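Local coordinates for protein putative ADP-Ribosyltransferase Scabin (Streptomyces scabiei 87.22, PDB 5EWY) that modifies DNA by ADP-ribosylation as a bacterial toxin, probably taking the ADP-ribose from NAD+, at residues 114-119 / 165-170; 133-138 / 173-178. All coordinates share one frame; numbering follows the deposited sequence.

Contact 1 of 2, residues 114-119 / 165-170. With 5TQ (4-(8-fluoranyl-6-oxidanylidene-1,3,4,5-tetrahydrobenzo[c][1,6]naphthyridin-2-yl)butanoic acid), chain B.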
loop_
_atom_site.group_PDB
_atom_site.type_symbol
_atom_site.label_atom_id
_atom_site.label_comp_id
_atom_site.label_asym_id
_atom_site.label_seq_id
_atom_site.Cartn_x
_atom_site.Cartn_y
_atom_site.Cartn_z
ATOM N N PRO A 114 -0.249 12.087 -3.738
ATOM C CA PRO A 114 -0.080 11.144 -4.851
ATOM C C PRO A 114 0.137 9.715 -4.400
ATOM O O PRO A 114 0.380 8.848 -5.252
ATOM C CB PRO A 114 1.191 11.674 -5.531
ATOM C CG PRO A 114 1.979 12.213 -4.401
ATOM C CD PRO A 114 0.974 12.877 -3.508
ATOM N N TYR A 115 0.113 9.461 -3.102
ATOM C CA TYR A 115 0.506 8.175 -2.539
ATOM C C TYR A 115 -0.707 7.360 -2.113
ATOM O O TYR A 115 -1.721 7.899 -1.657
ATOM C CB TYR A 115 1.388 8.390 -1.298
ATOM C CG TYR A 115 2.595 9.232 -1.566
ATOM C CD1 TYR A 115 3.638 8.742 -2.345
ATOM C CD2 TYR A 115 2.706 10.521 -1.059
ATOM C CE1 TYR A 115 4.748 9.520 -2.622
ATOM C CE2 TYR A 115 3.814 11.288 -1.311
ATOM C CZ TYR A 115 4.831 10.787 -2.096
ATOM O OH TYR A 115 5.929 11.558 -2.357
ATOM N N VAL A 116 -0.589 6.041 -2.242
ATOM C CA VAL A 116 -1.479 5.115 -1.558
ATOM C C VAL A 116 -0.675 4.435 -0.461
ATOM O O VAL A 116 0.347 3.796 -0.745
ATOM C CB VAL A 116 -2.098 4.086 -2.513
ATOM C CG1 VAL A 116 -2.875 3.034 -1.736
ATOM C CG2 VAL A 116 -3.023 4.782 -3.512
ATOM N N SER A 117 -1.154 4.539 0.772
ATOM C CA SER A 117 -0.460 3.973 1.918
ATOM C C SER A 117 -0.772 2.499 2.057
ATOM O O SER A 117 -1.917 2.069 1.933
ATOM C CB SER A 117 -0.900 4.649 3.203
ATOM O OG SER A 117 -0.495 6.012 3.198
ATOM N N THR A 118 0.268 1.731 2.358
ATOM C CA THR A 118 0.175 0.314 2.692
ATOM C C THR A 118 1.101 0.093 3.872
ATOM O O THR A 118 1.862 0.976 4.269
ATOM C CB THR A 118 0.595 -0.593 1.521
ATOM O OG1 THR A 118 2.012 -0.512 1.320
ATOM C CG2 THR A 118 -0.161 -0.205 0.217
ATOM N N THR A 119 1.087 -1.127 4.402
ATOM C CA THR A 119 1.930 -1.452 5.539
ATOM C C THR A 119 2.535 -2.840 5.392
ATOM O O THR A 119 1.925 -3.745 4.833
ATOM C CB THR A 119 1.125 -1.355 6.867
ATOM O OG1 THR A 119 1.935 -1.736 7.969
ATOM C CG2 THR A 119 -0.115 -2.201 6.830
ATOM N N GLY A 165 1.475 7.082 -7.169
ATOM C CA GLY A 165 0.616 6.693 -8.259
ATOM C C GLY A 165 -0.305 5.549 -7.927
ATOM O O GLY A 165 -1.058 5.106 -8.804
ATOM N N GLY A 166 -0.281 5.070 -6.690
ATOM C CA GLY A 166 -1.132 3.972 -6.287
ATOM C C GLY A 166 -0.691 2.640 -6.854
ATOM O O GLY A 166 0.489 2.404 -7.113
ATOM N N ILE A 167 -1.670 1.746 -6.984
ATOM C CA ILE A 167 -1.419 0.316 -7.175
ATOM C C ILE A 167 -2.477 -0.239 -8.113
ATOM O O ILE A 167 -3.675 -0.212 -7.791
ATOM C CB ILE A 167 -1.493 -0.442 -5.841
ATOM C CG1 ILE A 167 -0.579 0.188 -4.777
ATOM C CG2 ILE A 167 -1.135 -1.928 -6.056
ATOM C CD1 ILE A 167 -0.832 -0.363 -3.401
ATOM N N ARG A 168 -2.040 -0.791 -9.248
ATOM C CA ARG A 168 -2.960 -1.405 -10.197
ATOM C C ARG A 168 -3.604 -2.651 -9.602
ATOM O O ARG A 168 -3.021 -3.340 -8.761
ATOM C CB ARG A 168 -2.219 -1.799 -11.482
ATOM C CG ARG A 168 -1.787 -0.615 -12.327
ATOM C CD ARG A 168 -1.540 -1.016 -13.771
ATOM N NE ARG A 168 -0.364 -1.871 -13.919
ATOM C CZ ARG A 168 0.893 -1.441 -13.849
ATOM N NH1 ARG A 168 1.151 -0.160 -13.613
ATOM N NH2 ARG A 168 1.898 -2.295 -14.007
ATOM N N THR A 169 -4.789 -2.985 -10.115
ATOM C CA THR A 169 -5.537 -4.110 -9.561
ATOM C C THR A 169 -4.787 -5.436 -9.715
ATOM O O THR A 169 -4.937 -6.318 -8.857
ATOM C CB THR A 169 -6.928 -4.205 -10.198
ATOM O OG1 THR A 169 -7.642 -5.301 -9.609
ATOM C CG2 THR A 169 -6.839 -4.399 -11.718
ATOM N N GLU A 170 -3.943 -5.578 -10.742
ATOM C CA GLU A 170 -3.218 -6.841 -10.929
ATOM C C GLU A 170 -2.311 -7.147 -9.741
ATOM O O GLU A 170 -1.836 -8.287 -9.620
ATOM C CB GLU A 170 -2.412 -6.833 -12.234
ATOM C CG GLU A 170 -1.234 -5.876 -12.261
ATOM C CD GLU A 170 -0.591 -5.761 -13.619
ATOM O OE1 GLU A 170 0.142 -6.700 -14.015
ATOM O OE2 GLU A 170 -0.826 -4.727 -14.284
HETATM N N12 5TQ B . -5.703 6.260 5.591
HETATM C C13 5TQ B . -6.683 5.399 5.316
HETATM C C15 5TQ B . -5.993 7.728 5.673
HETATM C C17 5TQ B . -6.599 8.653 3.383
HETATM C C01 5TQ B . -1.325 2.028 6.415
HETATM C C02 5TQ B . -0.283 2.875 6.766
HETATM C C03 5TQ B . -0.473 4.251 6.838
HETATM C C04 5TQ B . -1.717 4.788 6.534
HETATM C C05 5TQ B . -2.798 3.950 6.196
HETATM C C06 5TQ B . -2.580 2.563 6.124
HETATM C C07 5TQ B . -3.691 1.680 5.789
HETATM C C08 5TQ B . -4.103 4.479 5.881
HETATM C C09 5TQ B . -5.124 3.544 5.549
HETATM N N10 5TQ B . -4.893 2.209 5.493
HETATM C C11 5TQ B . -4.459 5.835 5.908
HETATM C C14 5TQ B . -6.442 4.067 5.234
HETATM C C16 5TQ B . -7.091 8.259 4.761
HETATM C C18 5TQ B . -6.577 7.463 2.445
HETATM O O19 5TQ B . -3.525 0.434 5.732
HETATM F F20 5TQ B . 0.911 2.353 7.052
HETATM O O21 5TQ B . -7.034 7.593 1.279
HETATM O O22 5TQ B . -6.114 6.378 2.840
#
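Pro114 O accepts the backbone N-H of Gly165 in the one hydrogen bond that joins the two segments, with 2.8 Å from Pro114 O to Gly165 N. The bond is short and close to straight, 162° at the hydrogen. Beyond it the closest contacts are between carbons. Val116 turns its CB toward the loop 165-170, and its CG2 branch presses on the backbone of Gly166, with Val116 CG2 only 3.5 Å from Gly166 CA, tighter than a usual van der Waals gap; the bare glycine, at positive phi, lets the chain pass this close. Further on, Thr118 and Ile167 meet tip to tip, Thr118 CG2 being 3.7 Å from Ile167 CD1. The extended chi2 of Ile167, 169°, carries CD1 outward to that methyl, and CD1 also lies 4.3 Å from Val116 CG1. The hydroxyl of Thr118 is engaged separately, by Val161 O of the adjoining strand 160-164.

The strand 115-119 carries Ser117, Thr118 and Thr119, consistent with the Ser-Thr-Thr motif of R-S-E-class ADP-ribosyltransferases; Arg77, Ser117 and Glu160 all line the inhibitor pocket. Ser117 points away from the loop, to the ligand side, where its CB lies 3.4 Å from C04 and 3.6 Å from C05 of the tricyclic ring system of 5TQ. Its OG is held by hydrogen bonds with Tyr106 OH and Glu160 OE2, and Arg77 NH2 bonds to the Ser117 carbonyl. The fluorine F20 comes 3.2 Å from Thr118 O and 3.7 Å from Thr119 CB.

Contact 2 of 2, residues 133-138 / 173-178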
loop_
_atom_site.group_PDB
_atom_site.type_symbol
_atom_site.label_atom_id
_atom_site.label_comp_id
_atom_site.label_asym_id
_atom_site.label_seq_id
_atom_site.Cartn_x
_atom_site.Cartn_y
_atom_site.Cartn_z
ATOM N N TYR A 133 -12.206 -3.373 5.693
ATOM C CA TYR A 133 -11.490 -4.398 5.012
ATOM C C TYR A 133 -9.985 -4.328 5.193
ATOM O O TYR A 133 -9.437 -3.301 5.319
ATOM C CB TYR A 133 -11.774 -4.226 3.515
ATOM C CG TYR A 133 -13.236 -4.314 3.126
ATOM C CD1 TYR A 133 -13.823 -5.501 2.897
ATOM C CD2 TYR A 133 -13.999 -3.193 3.014
ATOM C CE1 TYR A 133 -15.150 -5.582 2.573
ATOM C CE2 TYR A 133 -15.314 -3.282 2.704
ATOM C CZ TYR A 133 -15.869 -4.476 2.473
ATOM O OH TYR A 133 -17.176 -4.576 2.145
ATOM N N ASN A 134 -9.373 -5.497 5.174
ATOM C CA ASN A 134 -7.918 -5.629 5.151
ATOM C C ASN A 134 -7.548 -6.204 3.781
ATOM O O ASN A 134 -7.795 -7.380 3.510
ATOM C CB ASN A 134 -7.462 -6.538 6.297
ATOM C CG ASN A 134 -5.986 -6.420 6.587
ATOM O OD1 ASN A 134 -5.382 -5.336 6.455
ATOM N ND2 ASN A 134 -5.370 -7.545 6.987
ATOM N N TYR A 135 -6.960 -5.385 2.919
ATOM C CA TYR A 135 -6.503 -5.806 1.594
ATOM C C TYR A 135 -5.080 -6.338 1.641
ATOM O O TYR A 135 -4.241 -5.865 2.416
ATOM C CB TYR A 135 -6.578 -4.639 0.614
ATOM C CG TYR A 135 -7.997 -4.275 0.228
ATOM C CD1 TYR A 135 -8.729 -3.348 0.952
ATOM C CD2 TYR A 135 -8.592 -4.839 -0.876
ATOM C CE1 TYR A 135 -10.032 -3.022 0.595
ATOM C CE2 TYR A 135 -9.870 -4.544 -1.244
ATOM C CZ TYR A 135 -10.598 -3.618 -0.514
ATOM O OH TYR A 135 -11.877 -3.362 -0.926
ATOM N N TYR A 136 -4.851 -7.369 0.822
ATOM C CA TYR A 136 -3.588 -8.081 0.692
ATOM C C TYR A 136 -3.013 -7.730 -0.674
ATOM O O TYR A 136 -3.715 -7.821 -1.683
ATOM C CB TYR A 136 -3.837 -9.598 0.772
ATOM C CG TYR A 136 -4.264 -10.116 2.121
ATOM C CD1 TYR A 136 -5.368 -9.579 2.793
ATOM C CD2 TYR A 136 -3.563 -11.098 2.757
ATOM C CE1 TYR A 136 -5.749 -10.053 4.010
ATOM C CE2 TYR A 136 -3.925 -11.550 4.010
ATOM C CZ TYR A 136 -5.022 -11.000 4.645
ATOM O OH TYR A 136 -5.372 -11.495 5.861
ATOM N N ILE A 137 -1.765 -7.252 -0.690
ATOM C CA ILE A 137 -1.154 -6.615 -1.855
ATOM C C ILE A 137 0.167 -7.311 -2.161
ATOM O O ILE A 137 0.958 -7.580 -1.243
ATOM C CB ILE A 137 -0.929 -5.119 -1.574
ATOM C CG1 ILE A 137 -2.294 -4.449 -1.462
ATOM C CG2 ILE A 137 -0.070 -4.438 -2.646
ATOM C CD1 ILE A 137 -2.258 -3.101 -0.776
ATOM N N ASP A 138 0.402 -7.603 -3.439
ATOM C CA ASP A 138 1.664 -8.208 -3.870
ATOM C C ASP A 138 2.139 -7.352 -5.037
ATOM O O ASP A 138 1.788 -7.584 -6.191
ATOM C CB ASP A 138 1.462 -9.667 -4.246
ATOM C CG ASP A 138 2.712 -10.312 -4.837
ATOM O OD1 ASP A 138 3.839 -9.841 -4.566
ATOM O OD2 ASP A 138 2.571 -11.320 -5.555
ATOM N N ILE A 173 -3.998 -8.846 -4.262
ATOM C CA ILE A 173 -4.276 -10.276 -4.158
ATOM C C ILE A 173 -5.748 -10.518 -3.871
ATOM O O ILE A 173 -6.388 -11.382 -4.474
ATOM C CB ILE A 173 -3.439 -10.921 -3.045
ATOM C CG1 ILE A 173 -1.943 -10.705 -3.229
ATOM C CG2 ILE A 173 -3.764 -12.392 -2.993
ATOM C CD1 ILE A 173 -1.179 -10.960 -1.950
ATOM N N GLY A 174 -6.291 -9.782 -2.908
ATOM C CA GLY A 174 -7.604 -10.085 -2.362
ATOM C C GLY A 174 -7.831 -9.273 -1.108
ATOM O O GLY A 174 -7.099 -8.322 -0.839
ATOM N N VAL A 175 -8.839 -9.676 -0.338
ATOM C CA VAL A 175 -9.285 -8.873 0.791
ATOM C C VAL A 175 -9.951 -9.776 1.808
ATOM O O VAL A 175 -10.563 -10.783 1.463
ATOM C CB VAL A 175 -10.257 -7.771 0.297
ATOM C CG1 VAL A 175 -11.593 -8.381 -0.202
ATOM C CG2 VAL A 175 -10.559 -6.728 1.390
ATOM N N CYS A 176 -9.901 -9.363 3.072
ATOM C CA CYS A 176 -10.713 -9.970 4.111
ATOM C C CYS A 176 -11.512 -8.877 4.819
ATOM O O CYS A 176 -10.919 -7.877 5.276
ATOM C CB CYS A 176 -9.852 -10.721 5.151
ATOM S SG CYS A 176 -8.971 -12.152 4.503
ATOM N N PRO A 177 -12.818 -9.035 4.963
ATOM C CA PRO A 177 -13.589 -8.067 5.754
ATOM C C PRO A 177 -13.241 -8.188 7.229
ATOM O O PRO A 177 -12.815 -9.244 7.713
ATOM C CB PRO A 177 -15.041 -8.476 5.511
ATOM C CG PRO A 177 -15.028 -9.493 4.476
ATOM C CD PRO A 177 -13.673 -10.121 4.458
ATOM N N VAL A 178 -13.470 -7.096 7.945
ATOM C CA VAL A 178 -13.076 -6.964 9.345
ATOM C C VAL A 178 -14.326 -6.853 10.194
ATOM O O VAL A 178 -15.196 -6.003 9.937
ATOM C CB VAL A 178 -12.149 -5.755 9.561
ATOM C CG1 VAL A 178 -11.854 -5.568 11.057
ATOM C CG2 VAL A 178 -10.855 -5.930 8.794
#
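Val175 CG2 sits over one face of the Tyr135 ring, 3.4 Å from the ring centroid and 9° off the normal, a CH-pi contact. With Val175 CG2 anti to its backbone N, the two side chains lie side by side and point the same way; the same methyl reaches Tyr133 CB at 3.5 Å. The Tyr133 ring lies obliquely against Pro177, its CE1 4.1 Å from Pro177 CB. On the sheet face of Asn134 and Tyr136, Cys176 SG approaches the Tyr136 ring obliquely, 3.9 Å from Tyr136 CE1, a sulfur-aromatic contact, while Asn134 O meets that ring at its edge, in plane.

The backbones run antiparallel, at 163° between strand directions. Asn134 and Cys176 form a hydrogen-bonded pair, with Asn134 N to Cys176 O at 2.8 Å and Cys176 N to Asn134 O at 2.9 Å. Toward Ile173 the register slips by a classic beta bulge: Ile173 and Gly174 both face Tyr136, whose carbonyl accepts Ile173 N through a bent bond, 136° at the hydrogen, and Gly174 N only weakly.

Cys176 is disulfide-bonded to Cys190 of strand 184-192, which flanks 173-178 on its far side. Strand 75-79 flanks 133-137, and helix 83-89 covers the face of Tyr133, Tyr135 and Val175.

From the N terminus the chain first lays down 114-119, then 133-138, then 165-170, and finally 173-178, so contacts 1 and 2 cross. Contact 1 closes a loop of 45 intervening residues that holds strand 133-137; contact 2 closes one of 34 that holds strand 160-164 and the loop 165-170. Contact 1 ties the edge strand of the three-stranded sheet to the connection leaving that sheet, and contact 2 joins the two central strands of the four-stranded sheet. Their centres are about 13 Å apart, yet they touch: Ile137 CD1 packs 3.7 Å from Thr118 CG2 and 4.1 Å from Ile167 CD1, bringing the two sheets together.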